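Local coordinates for FAD-binding oxidoreductase (Gulosibacter chungangensis, PDB 7PBG), which oxidises 4-alkylphenols such as 4-ethylphenol by means of a covalently bound FAD, a chemistry that probably includes dehydrogenation to 4-vinylphenol, at residues Ile19-Glu24 with Asn75-Pro80; Val167-Tyr172 with Asn369-Leu374; Phe396-Val401 with Glu463-Gly468; Arg499-Ile504 with Ser519-Glu524. One frame throughout, in Å; residues are numbered along the deposited sequence.

Interaction 1: residues Ile19-Glu24 with Asn75-Pro80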
# COMPACT_ATOMS: atom_id res chain seq x y z
N ILE A 19 -18.73 -6.17 33.86
CA ILE A 19 -17.93 -5.12 34.56
C ILE A 19 -17.16 -5.76 35.72
O ILE A 19 -15.95 -5.45 35.89
CB ILE A 19 -18.81 -3.94 35.03
CG1 ILE A 19 -19.40 -3.14 33.87
CG2 ILE A 19 -18.06 -3.03 36.00
CD1 ILE A 19 -18.38 -2.35 33.03
N SER A 20 -17.79 -6.65 36.48
CA SER A 20 -17.12 -7.37 37.59
C SER A 20 -15.95 -8.23 37.04
O SER A 20 -14.86 -8.23 37.67
CB SER A 20 -18.14 -8.16 38.37
OG SER A 20 -17.47 -9.05 39.23
N GLU A 21 -16.10 -8.86 35.87
CA GLU A 21 -15.03 -9.69 35.24
C GLU A 21 -13.91 -8.78 34.70
O GLU A 21 -12.73 -9.08 34.96
CB GLU A 21 -15.61 -10.58 34.13
CG GLU A 21 -16.50 -11.70 34.68
CD GLU A 21 -16.65 -12.90 33.76
OE1 GLU A 21 -15.64 -13.31 33.13
OE2 GLU A 21 -17.76 -13.47 33.73
N PHE A 22 -14.23 -7.68 34.01
CA PHE A 22 -13.21 -6.69 33.58
C PHE A 22 -12.44 -6.20 34.80
O PHE A 22 -11.19 -6.19 34.81
CB PHE A 22 -13.88 -5.50 32.89
CG PHE A 22 -14.59 -5.80 31.60
CD1 PHE A 22 -14.05 -6.64 30.65
CD2 PHE A 22 -15.77 -5.15 31.29
CE1 PHE A 22 -14.70 -6.84 29.43
CE2 PHE A 22 -16.41 -5.36 30.08
CZ PHE A 22 -15.87 -6.21 29.16
N SER A 23 -13.15 -5.80 35.86
CA SER A 23 -12.50 -5.29 37.11
C SER A 23 -11.56 -6.36 37.68
O SER A 23 -10.41 -6.01 38.03
CB SER A 23 -13.53 -4.86 38.12
OG SER A 23 -14.40 -3.90 37.55
N GLU A 24 -12.03 -7.61 37.83
CA GLU A 24 -11.25 -8.69 38.48
C GLU A 24 -9.97 -8.92 37.67
O GLU A 24 -8.90 -9.07 38.30
CB GLU A 24 -12.06 -9.99 38.64
N ASN A 75 -16.92 -11.13 24.32
CA ASN A 75 -17.54 -12.22 23.53
C ASN A 75 -18.50 -13.03 24.42
O ASN A 75 -19.58 -13.33 23.97
CB ASN A 75 -16.48 -13.15 22.92
CG ASN A 75 -15.96 -12.64 21.59
OD1 ASN A 75 -16.58 -12.85 20.54
ND2 ASN A 75 -14.82 -11.97 21.63
N LYS A 76 -18.09 -13.34 25.65
CA LYS A 76 -18.91 -14.20 26.54
C LYS A 76 -20.24 -13.48 26.80
O LYS A 76 -21.30 -14.12 26.75
CB LYS A 76 -18.15 -14.53 27.82
CG LYS A 76 -18.94 -15.32 28.86
CD LYS A 76 -18.12 -15.60 30.10
CE LYS A 76 -18.97 -15.82 31.33
NZ LYS A 76 -18.14 -15.78 32.55
N TYR A 77 -20.22 -12.16 26.98
CA TYR A 77 -21.44 -11.40 27.37
C TYR A 77 -22.14 -10.77 26.17
O TYR A 77 -23.18 -10.20 26.40
CB TYR A 77 -21.09 -10.32 28.39
CG TYR A 77 -20.80 -10.91 29.73
CD1 TYR A 77 -21.84 -11.27 30.57
CD2 TYR A 77 -19.51 -11.15 30.16
CE1 TYR A 77 -21.61 -11.88 31.79
CE2 TYR A 77 -19.26 -11.78 31.37
CZ TYR A 77 -20.31 -12.12 32.21
OH TYR A 77 -20.05 -12.70 33.42
N GLY A 78 -21.54 -10.76 24.98
CA GLY A 78 -22.14 -10.10 23.80
C GLY A 78 -22.16 -8.59 23.93
O GLY A 78 -23.11 -7.96 23.47
N ILE A 79 -21.13 -8.02 24.55
CA ILE A 79 -21.00 -6.57 24.79
C ILE A 79 -20.11 -5.97 23.71
O ILE A 79 -18.98 -6.42 23.58
CB ILE A 79 -20.49 -6.31 26.22
CG1 ILE A 79 -21.59 -6.68 27.23
CG2 ILE A 79 -20.02 -4.87 26.33
CD1 ILE A 79 -21.14 -6.60 28.66
N PRO A 80 -20.63 -5.00 22.92
CA PRO A 80 -19.83 -4.31 21.91
C PRO A 80 -18.73 -3.44 22.52
O PRO A 80 -18.89 -2.88 23.64
CB PRO A 80 -20.85 -3.52 21.10
CG PRO A 80 -21.98 -3.27 22.07
CD PRO A 80 -22.02 -4.50 22.95

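Interaction 2: residues Val167-Tyr172 with Asn369-Leu374. With FAD (flavin-adenine dinucleotide), chain C.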
# COMPACT_ATOMS: atom_id res chain seq x y z
N VAL A 167 -3.61 11.62 7.23
CA VAL A 167 -2.53 12.21 6.39
C VAL A 167 -1.87 13.36 7.10
O VAL A 167 -2.49 14.04 7.95
CB VAL A 167 -3.05 12.69 5.02
CG1 VAL A 167 -3.63 11.53 4.23
CG2 VAL A 167 -4.05 13.82 5.16
N GLY A 168 -0.65 13.60 6.65
CA GLY A 168 0.10 14.80 7.00
C GLY A 168 0.51 15.53 5.75
O GLY A 168 -0.23 15.49 4.78
N TYR A 169 1.69 16.13 5.75
CA TYR A 169 2.01 17.17 4.75
C TYR A 169 3.44 17.04 4.25
O TYR A 169 3.83 17.94 3.48
CB TYR A 169 1.74 18.55 5.35
CG TYR A 169 0.30 18.66 5.74
CD1 TYR A 169 -0.65 18.85 4.75
CD2 TYR A 169 -0.11 18.31 6.99
CE1 TYR A 169 -2.00 18.79 5.05
CE2 TYR A 169 -1.45 18.20 7.29
CZ TYR A 169 -2.40 18.48 6.32
OH TYR A 169 -3.75 18.39 6.58
N THR A 170 4.21 16.05 4.74
CA THR A 170 5.59 15.88 4.21
C THR A 170 5.54 14.98 2.98
O THR A 170 4.49 14.50 2.58
CB THR A 170 6.60 15.45 5.26
OG1 THR A 170 6.57 14.03 5.40
CG2 THR A 170 6.40 16.14 6.60
N PRO A 171 6.68 14.62 2.36
CA PRO A 171 6.62 13.59 1.32
C PRO A 171 6.07 12.26 1.88
O PRO A 171 5.54 11.48 1.10
CB PRO A 171 8.08 13.42 0.90
CG PRO A 171 8.66 14.78 1.16
CD PRO A 171 8.03 15.20 2.48
N TYR A 172 6.21 12.03 3.18
CA TYR A 172 5.62 10.84 3.89
C TYR A 172 4.19 11.11 4.36
O TYR A 172 3.75 10.45 5.32
CB TYR A 172 6.53 10.38 5.05
CG TYR A 172 7.68 9.50 4.64
CD1 TYR A 172 8.47 9.77 3.53
CD2 TYR A 172 7.97 8.35 5.35
CE1 TYR A 172 9.52 8.95 3.17
CE2 TYR A 172 9.01 7.51 4.99
CZ TYR A 172 9.81 7.83 3.92
OH TYR A 172 10.83 6.97 3.62
N ASN A 369 4.81 29.94 9.04
CA ASN A 369 5.66 29.23 10.01
C ASN A 369 4.97 27.95 10.50
O ASN A 369 5.64 26.96 10.61
CB ASN A 369 6.04 30.14 11.17
CG ASN A 369 6.98 29.43 12.13
OD1 ASN A 369 8.12 29.11 11.78
ND2 ASN A 369 6.46 29.03 13.29
N ALA A 370 3.66 27.98 10.75
CA ALA A 370 2.90 26.82 11.22
C ALA A 370 2.98 25.70 10.17
O ALA A 370 3.18 24.51 10.53
CB ALA A 370 1.49 27.25 11.51
N ARG A 371 2.86 26.05 8.89
CA ARG A 371 2.93 25.02 7.83
C ARG A 371 4.36 24.54 7.66
O ARG A 371 4.56 23.33 7.41
CB ARG A 371 2.37 25.56 6.51
CG ARG A 371 0.94 26.06 6.61
CD ARG A 371 -0.01 25.16 7.34
NE ARG A 371 -0.12 23.80 6.84
CZ ARG A 371 -1.05 22.92 7.23
NH1 ARG A 371 -1.14 21.74 6.65
NH2 ARG A 371 -1.92 23.29 8.15
N HIS A 372 5.32 25.45 7.69
CA HIS A 372 6.74 25.09 7.60
C HIS A 372 7.04 24.05 8.67
O HIS A 372 7.78 23.10 8.40
CB HIS A 372 7.58 26.33 7.72
CG HIS A 372 9.04 26.03 7.72
ND1 HIS A 372 9.66 25.52 6.63
CD2 HIS A 372 9.98 26.20 8.68
CE1 HIS A 372 10.94 25.40 6.90
NE2 HIS A 372 11.17 25.81 8.16
N GLU A 373 6.54 24.25 9.88
CA GLU A 373 6.74 23.29 10.98
C GLU A 373 6.17 21.92 10.57
O GLU A 373 6.93 20.90 10.59
CB GLU A 373 6.15 23.84 12.26
CG GLU A 373 7.07 24.79 12.97
CD GLU A 373 6.51 25.32 14.27
OE1 GLU A 373 5.31 25.08 14.56
OE2 GLU A 373 7.26 26.07 14.96
N LEU A 374 4.89 21.89 10.19
CA LEU A 374 4.27 20.57 9.88
C LEU A 374 5.06 19.91 8.75
O LEU A 374 5.25 18.69 8.80
CB LEU A 374 2.80 20.73 9.47
CG LEU A 374 1.89 21.28 10.56
CD1 LEU A 374 0.49 21.37 10.06
CD2 LEU A 374 1.93 20.45 11.84
PA FAD C . -8.08 7.72 17.35
O1A FAD C . -9.30 8.50 17.72
O2A FAD C . -7.30 7.04 18.45
O5B FAD C . -8.51 6.62 16.32
C5B FAD C . -9.37 6.91 15.23
C4B FAD C . -10.11 5.63 14.89
O4B FAD C . -9.18 4.62 14.41
C3B FAD C . -10.85 4.95 16.04
O3B FAD C . -12.13 5.54 16.27
C2B FAD C . -10.87 3.48 15.60
O2B FAD C . -11.92 3.28 14.67
C1B FAD C . -9.49 3.34 14.95
N9A FAD C . -8.44 2.96 15.86
C8A FAD C . -7.54 3.80 16.44
N7A FAD C . -6.69 3.17 17.19
C5A FAD C . -7.08 1.86 17.15
C6A FAD C . -6.54 0.70 17.72
N6A FAD C . -5.48 0.71 18.54
N1A FAD C . -7.18 -0.47 17.46
C2A FAD C . -8.24 -0.46 16.63
N3A FAD C . -8.82 0.57 16.01
C4A FAD C . -8.18 1.71 16.33
N1 FAD C . -6.76 14.32 10.25
C2 FAD C . -5.78 14.02 9.42
O2 FAD C . -5.55 12.83 9.10
N3 FAD C . -4.94 14.97 8.95
C4 FAD C . -5.10 16.29 9.23
O4 FAD C . -4.25 17.11 8.82
C4X FAD C . -6.14 16.66 10.05
N5 FAD C . -6.30 17.94 10.30
C5X FAD C . -7.34 18.27 11.14
C6 FAD C . -7.52 19.63 11.44
C7 FAD C . -8.50 20.06 12.31
C7M FAD C . -8.64 21.53 12.62
C8 FAD C . -9.33 19.09 12.92
C8M FAD C . -10.40 19.51 13.88
C9 FAD C . -9.18 17.75 12.61
C9A FAD C . -8.18 17.30 11.72
N10 FAD C . -7.98 15.96 11.43
C10 FAD C . -6.93 15.59 10.59
C1' FAD C . -8.77 14.88 12.07
C2' FAD C . -8.15 14.37 13.39
O2' FAD C . -7.68 15.49 14.22
C3' FAD C . -6.94 13.44 13.23
O3' FAD C . -7.17 12.51 12.20
C4' FAD C . -6.52 12.67 14.49
O4' FAD C . -5.14 12.30 14.41
C5' FAD C . -7.38 11.45 14.69
O5' FAD C . -7.53 11.13 16.08
P FAD C . -6.54 10.12 16.83
O1P FAD C . -6.64 10.37 18.30
O2P FAD C . -5.21 10.28 16.17
O3P FAD C . -7.13 8.67 16.48
O HOH W 1 3.19 16.66 8.12

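Interaction 3: residues Phe396-Val401 with Glu463-Gly468. With FAD (flavin-adenine dinucleotide), chain C.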
# COMPACT_ATOMS: atom_id res chain seq x y z
N PHE A 396 -16.97 19.04 11.35
CA PHE A 396 -17.73 17.86 10.90
C PHE A 396 -17.43 17.70 9.43
O PHE A 396 -18.03 18.38 8.64
CB PHE A 396 -19.19 18.11 11.25
CG PHE A 396 -20.16 16.99 10.99
CD1 PHE A 396 -20.24 15.92 11.85
CD2 PHE A 396 -21.00 17.01 9.88
CE1 PHE A 396 -21.15 14.89 11.64
CE2 PHE A 396 -21.91 15.99 9.67
CZ PHE A 396 -21.99 14.94 10.54
N PHE A 397 -16.47 16.84 9.09
CA PHE A 397 -15.78 16.90 7.78
C PHE A 397 -16.68 16.35 6.67
O PHE A 397 -17.28 15.30 6.84
CB PHE A 397 -14.46 16.14 7.80
CG PHE A 397 -13.38 16.87 8.54
CD1 PHE A 397 -12.77 17.99 7.99
CD2 PHE A 397 -12.96 16.41 9.77
CE1 PHE A 397 -11.81 18.69 8.71
CE2 PHE A 397 -11.97 17.08 10.48
CZ PHE A 397 -11.38 18.21 9.93
N TYR A 398 -16.70 17.06 5.57
CA TYR A 398 -17.11 16.55 4.23
C TYR A 398 -15.87 16.59 3.36
O TYR A 398 -15.46 17.69 2.96
CB TYR A 398 -18.21 17.42 3.65
CG TYR A 398 -18.55 17.13 2.21
CD1 TYR A 398 -19.15 15.93 1.85
CD2 TYR A 398 -18.27 18.05 1.21
CE1 TYR A 398 -19.40 15.63 0.53
CE2 TYR A 398 -18.58 17.78 -0.11
CZ TYR A 398 -19.13 16.56 -0.45
OH TYR A 398 -19.42 16.24 -1.75
N ALA A 399 -15.29 15.43 3.04
CA ALA A 399 -13.99 15.42 2.33
C ALA A 399 -14.01 14.45 1.14
O ALA A 399 -13.45 13.37 1.23
CB ALA A 399 -12.91 15.09 3.30
N PRO A 400 -14.68 14.81 0.04
CA PRO A 400 -14.69 13.92 -1.10
C PRO A 400 -13.40 13.93 -1.92
O PRO A 400 -12.72 14.92 -2.04
CB PRO A 400 -15.82 14.44 -1.97
CG PRO A 400 -15.88 15.92 -1.65
CD PRO A 400 -15.52 16.00 -0.16
N VAL A 401 -13.24 12.83 -2.65
CA VAL A 401 -12.07 12.63 -3.52
C VAL A 401 -12.61 12.57 -4.96
O VAL A 401 -13.70 12.05 -5.19
CB VAL A 401 -11.27 11.37 -3.14
CG1 VAL A 401 -12.08 10.09 -3.16
CG2 VAL A 401 -9.99 11.26 -3.96
N GLU A 463 -26.77 16.70 2.57
CA GLU A 463 -27.02 17.24 1.21
C GLU A 463 -25.69 17.30 0.43
O GLU A 463 -25.67 16.96 -0.75
CB GLU A 463 -27.65 18.62 1.25
CG GLU A 463 -27.94 19.17 -0.13
CD GLU A 463 -28.73 18.28 -1.11
OE1 GLU A 463 -29.57 17.44 -0.68
OE2 GLU A 463 -28.52 18.44 -2.32
N LEU A 464 -24.59 17.70 1.07
CA LEU A 464 -23.27 17.68 0.40
C LEU A 464 -22.93 16.26 -0.08
O LEU A 464 -22.49 16.12 -1.27
CB LEU A 464 -22.18 18.23 1.33
CG LEU A 464 -22.23 19.73 1.59
CD1 LEU A 464 -21.28 20.10 2.70
CD2 LEU A 464 -21.97 20.52 0.32
N ILE A 465 -23.13 15.24 0.76
CA ILE A 465 -22.84 13.83 0.40
C ILE A 465 -23.74 13.46 -0.79
O ILE A 465 -23.25 12.94 -1.79
CB ILE A 465 -23.05 12.91 1.60
CG1 ILE A 465 -22.03 13.23 2.71
CG2 ILE A 465 -23.08 11.46 1.17
CD1 ILE A 465 -22.31 12.56 4.01
N ARG A 466 -25.02 13.80 -0.71
CA ARG A 466 -25.98 13.48 -1.82
C ARG A 466 -25.53 14.14 -3.10
O ARG A 466 -25.46 13.45 -4.14
CB ARG A 466 -27.40 13.93 -1.47
CG ARG A 466 -28.28 12.82 -0.95
CD ARG A 466 -29.75 13.26 -0.89
NE ARG A 466 -29.94 14.45 -0.06
CZ ARG A 466 -29.98 14.46 1.28
NH1 ARG A 466 -29.83 13.33 1.97
NH2 ARG A 466 -30.15 15.60 1.92
N ALA A 467 -25.19 15.43 -3.07
CA ALA A 467 -24.83 16.18 -4.28
C ALA A 467 -23.48 15.68 -4.82
O ALA A 467 -23.35 15.49 -6.03
CB ALA A 467 -24.83 17.67 -4.03
N GLY A 468 -22.51 15.46 -3.94
CA GLY A 468 -21.22 14.87 -4.30
C GLY A 468 -21.43 13.54 -5.03
O GLY A 468 -20.90 13.39 -6.13
PA FAD C . -8.08 7.72 17.35
O1A FAD C . -9.30 8.50 17.72
O2A FAD C . -7.30 7.04 18.45
O5B FAD C . -8.51 6.62 16.32
C5B FAD C . -9.37 6.91 15.23
C4B FAD C . -10.11 5.63 14.89
O4B FAD C . -9.18 4.62 14.41
C3B FAD C . -10.85 4.95 16.04
O3B FAD C . -12.13 5.54 16.27
C2B FAD C . -10.87 3.48 15.60
O2B FAD C . -11.92 3.28 14.67
C1B FAD C . -9.49 3.34 14.95
N9A FAD C . -8.44 2.96 15.86
C8A FAD C . -7.54 3.80 16.44
N7A FAD C . -6.69 3.17 17.19
C5A FAD C . -7.08 1.86 17.15
C6A FAD C . -6.54 0.70 17.72
N6A FAD C . -5.48 0.71 18.54
N1A FAD C . -7.18 -0.47 17.46
C2A FAD C . -8.24 -0.46 16.63
N3A FAD C . -8.82 0.57 16.01
C4A FAD C . -8.18 1.71 16.33
N1 FAD C . -6.76 14.32 10.25
C2 FAD C . -5.78 14.02 9.42
O2 FAD C . -5.55 12.83 9.10
N3 FAD C . -4.94 14.97 8.95
C4 FAD C . -5.10 16.29 9.23
O4 FAD C . -4.25 17.11 8.82
C4X FAD C . -6.14 16.66 10.05
N5 FAD C . -6.30 17.94 10.30
C5X FAD C . -7.34 18.27 11.14
C6 FAD C . -7.52 19.63 11.44
C7 FAD C . -8.50 20.06 12.31
C7M FAD C . -8.64 21.53 12.62
C8 FAD C . -9.33 19.09 12.92
C8M FAD C . -10.40 19.51 13.88
C9 FAD C . -9.18 17.75 12.61
C9A FAD C . -8.18 17.30 11.72
N10 FAD C . -7.98 15.96 11.43
C10 FAD C . -6.93 15.59 10.59
C1' FAD C . -8.77 14.88 12.07
C2' FAD C . -8.15 14.37 13.39
O2' FAD C . -7.68 15.49 14.22
C3' FAD C . -6.94 13.44 13.23
O3' FAD C . -7.17 12.51 12.20
C4' FAD C . -6.52 12.67 14.49
O4' FAD C . -5.14 12.30 14.41
C5' FAD C . -7.38 11.45 14.69
O5' FAD C . -7.53 11.13 16.08
P FAD C . -6.54 10.12 16.83
O1P FAD C . -6.64 10.37 18.30
O2P FAD C . -5.21 10.28 16.17
O3P FAD C . -7.13 8.67 16.48

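Interaction 4: residues Arg499-Ile504 with Ser519-Glu524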
# COMPACT_ATOMS: atom_id res chain seq x y z
N ARG A 499 -21.19 -5.62 1.15
CA ARG A 499 -21.48 -7.05 1.37
C ARG A 499 -20.15 -7.83 1.56
O ARG A 499 -20.15 -8.77 2.31
CB ARG A 499 -22.36 -7.58 0.23
CG ARG A 499 -23.75 -6.95 0.24
CD ARG A 499 -24.75 -7.58 -0.69
NE ARG A 499 -24.50 -7.28 -2.08
CZ ARG A 499 -24.26 -8.16 -3.04
NH1 ARG A 499 -24.15 -9.46 -2.80
NH2 ARG A 499 -24.10 -7.73 -4.27
N SER A 500 -19.07 -7.46 0.90
CA SER A 500 -17.77 -8.13 1.03
C SER A 500 -17.16 -7.73 2.37
O SER A 500 -16.69 -8.60 3.08
CB SER A 500 -16.87 -7.77 -0.12
OG SER A 500 -17.45 -8.21 -1.35
N HIS A 501 -17.32 -6.49 2.78
CA HIS A 501 -16.87 -6.04 4.12
C HIS A 501 -17.57 -6.89 5.16
O HIS A 501 -16.90 -7.34 6.10
CB HIS A 501 -17.16 -4.57 4.35
CG HIS A 501 -16.37 -3.69 3.47
ND1 HIS A 501 -16.75 -2.40 3.25
CD2 HIS A 501 -15.28 -3.92 2.72
CE1 HIS A 501 -15.89 -1.85 2.42
NE2 HIS A 501 -14.99 -2.74 2.08
N GLU A 502 -18.88 -7.05 5.00
CA GLU A 502 -19.73 -7.83 5.94
C GLU A 502 -19.27 -9.29 6.02
O GLU A 502 -19.31 -9.89 7.10
CB GLU A 502 -21.19 -7.82 5.49
CG GLU A 502 -21.92 -6.53 5.73
CD GLU A 502 -23.27 -6.45 5.01
OE1 GLU A 502 -23.80 -7.52 4.40
OE2 GLU A 502 -23.81 -5.36 5.03
N ARG A 503 -18.96 -9.91 4.89
CA ARG A 503 -18.46 -11.32 4.90
C ARG A 503 -17.16 -11.43 5.68
O ARG A 503 -17.01 -12.37 6.46
CB ARG A 503 -18.24 -11.81 3.47
CG ARG A 503 -19.54 -11.99 2.72
CD ARG A 503 -19.50 -13.15 1.77
NE ARG A 503 -20.66 -13.07 0.90
CZ ARG A 503 -20.63 -13.09 -0.43
NH1 ARG A 503 -21.77 -13.00 -1.10
NH2 ARG A 503 -19.49 -13.22 -1.09
N ILE A 504 -16.26 -10.48 5.50
CA ILE A 504 -14.98 -10.45 6.26
C ILE A 504 -15.29 -10.23 7.75
O ILE A 504 -14.67 -10.92 8.60
CB ILE A 504 -13.99 -9.41 5.69
CG1 ILE A 504 -13.60 -9.76 4.26
CG2 ILE A 504 -12.78 -9.25 6.60
CD1 ILE A 504 -13.03 -8.59 3.49
N SER A 519 -17.92 2.33 9.41
CA SER A 519 -17.85 2.37 7.92
C SER A 519 -19.03 1.63 7.32
O SER A 519 -18.98 1.32 6.12
CB SER A 519 -16.58 1.85 7.34
OG SER A 519 -15.50 2.60 7.87
N GLY A 520 -20.13 1.59 8.05
CA GLY A 520 -21.37 0.94 7.59
C GLY A 520 -21.27 -0.57 7.58
O GLY A 520 -22.03 -1.22 6.80
N ILE A 521 -20.30 -1.13 8.31
CA ILE A 521 -20.05 -2.60 8.38
C ILE A 521 -20.76 -3.16 9.61
O ILE A 521 -20.25 -3.02 10.76
CB ILE A 521 -18.56 -2.95 8.35
CG1 ILE A 521 -17.87 -2.28 7.17
CG2 ILE A 521 -18.34 -4.45 8.36
CD1 ILE A 521 -16.36 -2.28 7.27
N TRP A 522 -21.89 -3.82 9.38
CA TRP A 522 -22.73 -4.33 10.48
C TRP A 522 -22.57 -5.84 10.56
O TRP A 522 -22.59 -6.52 9.54
CB TRP A 522 -24.19 -3.92 10.32
CG TRP A 522 -24.45 -2.45 10.38
CD1 TRP A 522 -24.49 -1.57 9.34
CD2 TRP A 522 -24.58 -1.67 11.58
NE1 TRP A 522 -24.72 -0.30 9.80
CE2 TRP A 522 -24.76 -0.32 11.17
CE3 TRP A 522 -24.63 -1.98 12.94
CZ2 TRP A 522 -24.95 0.72 12.08
CZ3 TRP A 522 -24.80 -0.95 13.84
CH2 TRP A 522 -24.96 0.38 13.41
N PRO A 523 -22.37 -6.39 11.76
CA PRO A 523 -22.28 -7.83 11.95
C PRO A 523 -23.66 -8.46 11.76
O PRO A 523 -24.68 -7.79 11.91
CB PRO A 523 -21.82 -7.99 13.40
CG PRO A 523 -22.42 -6.77 14.07
CD PRO A 523 -22.31 -5.66 13.04
N GLU A 524 -23.62 -9.73 11.36
CA GLU A 524 -24.82 -10.52 10.99
C GLU A 524 -25.91 -10.39 12.06
O GLU A 524 -27.08 -10.24 11.66
CB GLU A 524 -24.47 -12.00 10.81
CG GLU A 524 -25.64 -12.77 10.21
CD GLU A 524 -25.31 -14.11 9.58
OE1 GLU A 524 -24.60 -14.89 10.22
OE2 GLU A 524 -25.78 -14.37 8.45
O HOH W 2 -19.08 -0.64 4.00
O HOH W 3 -23.23 -3.91 6.94

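Interaction 1: residues Ile19-Glu24 with Asn75-Pro80
E21 meets K76 and Y77 where two helices of the N-terminal, FAD-binding half come together at the surface: helix 12-26 brings the acid, and the last turn of helix 64-77 brings the lysine and the tyrosine. That second helix ends in a Schellman motif, with G78, at positive phi, as its C-prime residue; its amide gives a weak bond back to the carbonyl of N75.

Starting at CB, the E21 side chain heads toward the other segment, with CG set anti to the carbonyl carbon (chi1 -70°), and it brushes I73 of helix 64-77. CG comes 3.9 Å from Y77 OH, and CD follows at 3.4 Å from Y77 OH. OE1 lies on the K76 side, but 3.6 Å from K76 NZ, while OE2 does the work and accepts from both partners. K76 NZ reaches E21 OE2 at 2.6 Å in a hydrogen-bonded salt bridge, and Y77 OH gives OE2 a second bond whose 2.4 Å is so short that its exact length is doubtful. The carboxylate stands at the edge of the Y77 ring, its plane turned 79° from the ring's.

K76 starts with CG anti to its backbone N; that CG lies over the rim of one face of the Y77 ring, and the extended chain carries NZ on to the same oxygen the hydroxyl reaches. A crystal neighbour also touches K76, so the lattice may share in its pose. One residue on from E21, F22 packs on I70 and I73 between the two helices. The lysine nitrogen takes the syn lone pair of E21 OE2, on the side of OE1.

Interaction 2: residues Val167-Tyr172 with Asn369-Leu374
The pyrimidine side of the flavin pocket is where Y169 and R371 meet, the tyrosine held between cofactor and arginine. NH1 of R371 stands over the centre of the Y169 ring, 3.2 Å above its plane, in a cation-pi contact with the guanidinium turned 79° from the ring, so one edge of the flat cation points into the face. R371 gets there by bending at chi2 and chi3; its NH2 is salt-bridged to the FAD-binding residue E152. L374 CD1 lies on a face of the guanidinium, 3.5 Å above it.

At its far end, Y169 OH donates to FAD O4 at 2.6 Å, with O4 in the ring plane, at the edge. The nearby cation might polarise the phenol, though E152 offsets part of the charge. V167 grips the same flavin edge with its backbone: its N gives to FAD O2 at 3.0 Å, and its O takes from FAD N3 at 2.8 Å. A water accepts from Y169 N and donates to L374 O, while T170 OG1 accepts from Y172 N in an ST turn and also bonds D149.

The loop between helices 158-163 and 175-178 thus leans on helix 363-375, with I277 of strand 277-280 touching both Y169 and R371 and Y321 of strand 318-326 against the arginine.

Interaction 3: residues Phe396-Val401 with Glu463-Gly468
The Y398 ring is sandwiched: L464 CB sits over the centre of one face, 3.6 Å from the centroid in a CH-pi contact, and P400 CD lies over the centre of the opposite face, 3.5 Å above the plane. I465 adds CG1 beside the ring, 4.0 Å from Y398 CD1. CG anti to the backbone N (chi1 171°) lays the ring along the flank of the helix, with a face to L464 and the hydroxyl end at G468, Y398 OH 3.4 Å from G468 CA. Any CB at G468 would run into that oxygen, so the bare glycine is what allows the ring to lie this close.

The ring joins two layers of the cap half of the fold. Strand 393-402 belongs to the eight-stranded antiparallel sheet, where Y398 pairs its backbone with C442, and helix 451-470 lies against the strand. Cutting Y398 down to an alanine would probably open a gap between L464 CB and P400 CD and leave the helix less firmly seated on the strand.

F397, one residue earlier, is not part of this packing. It turns to the cofactor, placing CZ 3.5 Å from FAD C9, with the flavin at the edge of its ring, and it stacks on Y92; H395, two residues back, carries the covalent flavin link. On the helix, R466 grips E463 side-on, NE and NH2 both reaching OE1.

Interaction 4: residues Arg499-Ile504 with Ser519-Glu524
Helix 492-508 and the C-terminal tail that follows it fold back on each other here, H501 and E502 of the helix facing I521 and W522 of the irregular tail. I521 makes the apolar contact. Its CG1 lies 3.7 Å from H501 CB, and its CD1 is 3.8 Å from the same H501 CB, the two side chains crossing at about a right angle. CG1 stands anti to the carbonyl carbon (chi1 -52°), which carries CD1 on toward the imidazole, while CG2 rests 3.9 Å from the backbone oxygen of H501. Trimming I521 to a glycine would probably open a gap beside H501 CB and leave the imidazole held on that side by little more than its water, since the contacts of CG1, CD1 and CG2 would go together.

Water joins the polar groups. One molecule lies in the plane of the H501 ring, at its edge, bonded to ND1, and donates to S519 O at 2.9 Å. Farther along, E502 CG lies 3.9 Å from W522 O, and the extended chain beyond it carries the carboxylate on to R498, salt-bridged through OE2; its OE1 has a weak, long ion pair with R527. Meanwhile W522 turns its indole away from the helix, and NE1 bonds D484.

Neighbouring faces of this helix belong to the dimer: R499 and R503 are salt-bridged to E190 and D188 of the second subunit, whose P214 packs on H501.

S519 and G520 both have positive phi where the tail turns; a second water there donates to E502 OE2 and G520 O and accepts from W522 N at 2.8 Å.

Along the chain the four contacts come in series, none beginning before the previous one closes. Interaction 1 ties helices 12-26 and 64-77 at the periphery, about 42 Å between centres from interaction 2 and on the opposite side of the chain's centre. Of the four, only interactions 2 and 3 touch FAD; their centres are 25 Å apart. The loop 167-172 and strand 393-402 supply the residues that touch the flavin, while helix 363-375 backs the loop. Interaction 4, with its centre about 24 Å from that of interaction 1 and 22 Å from that of interaction 3, anchors the chain's end beside the dimer interface. Interactions 1 and 4 thus pack parts of the fold away from the cofactor.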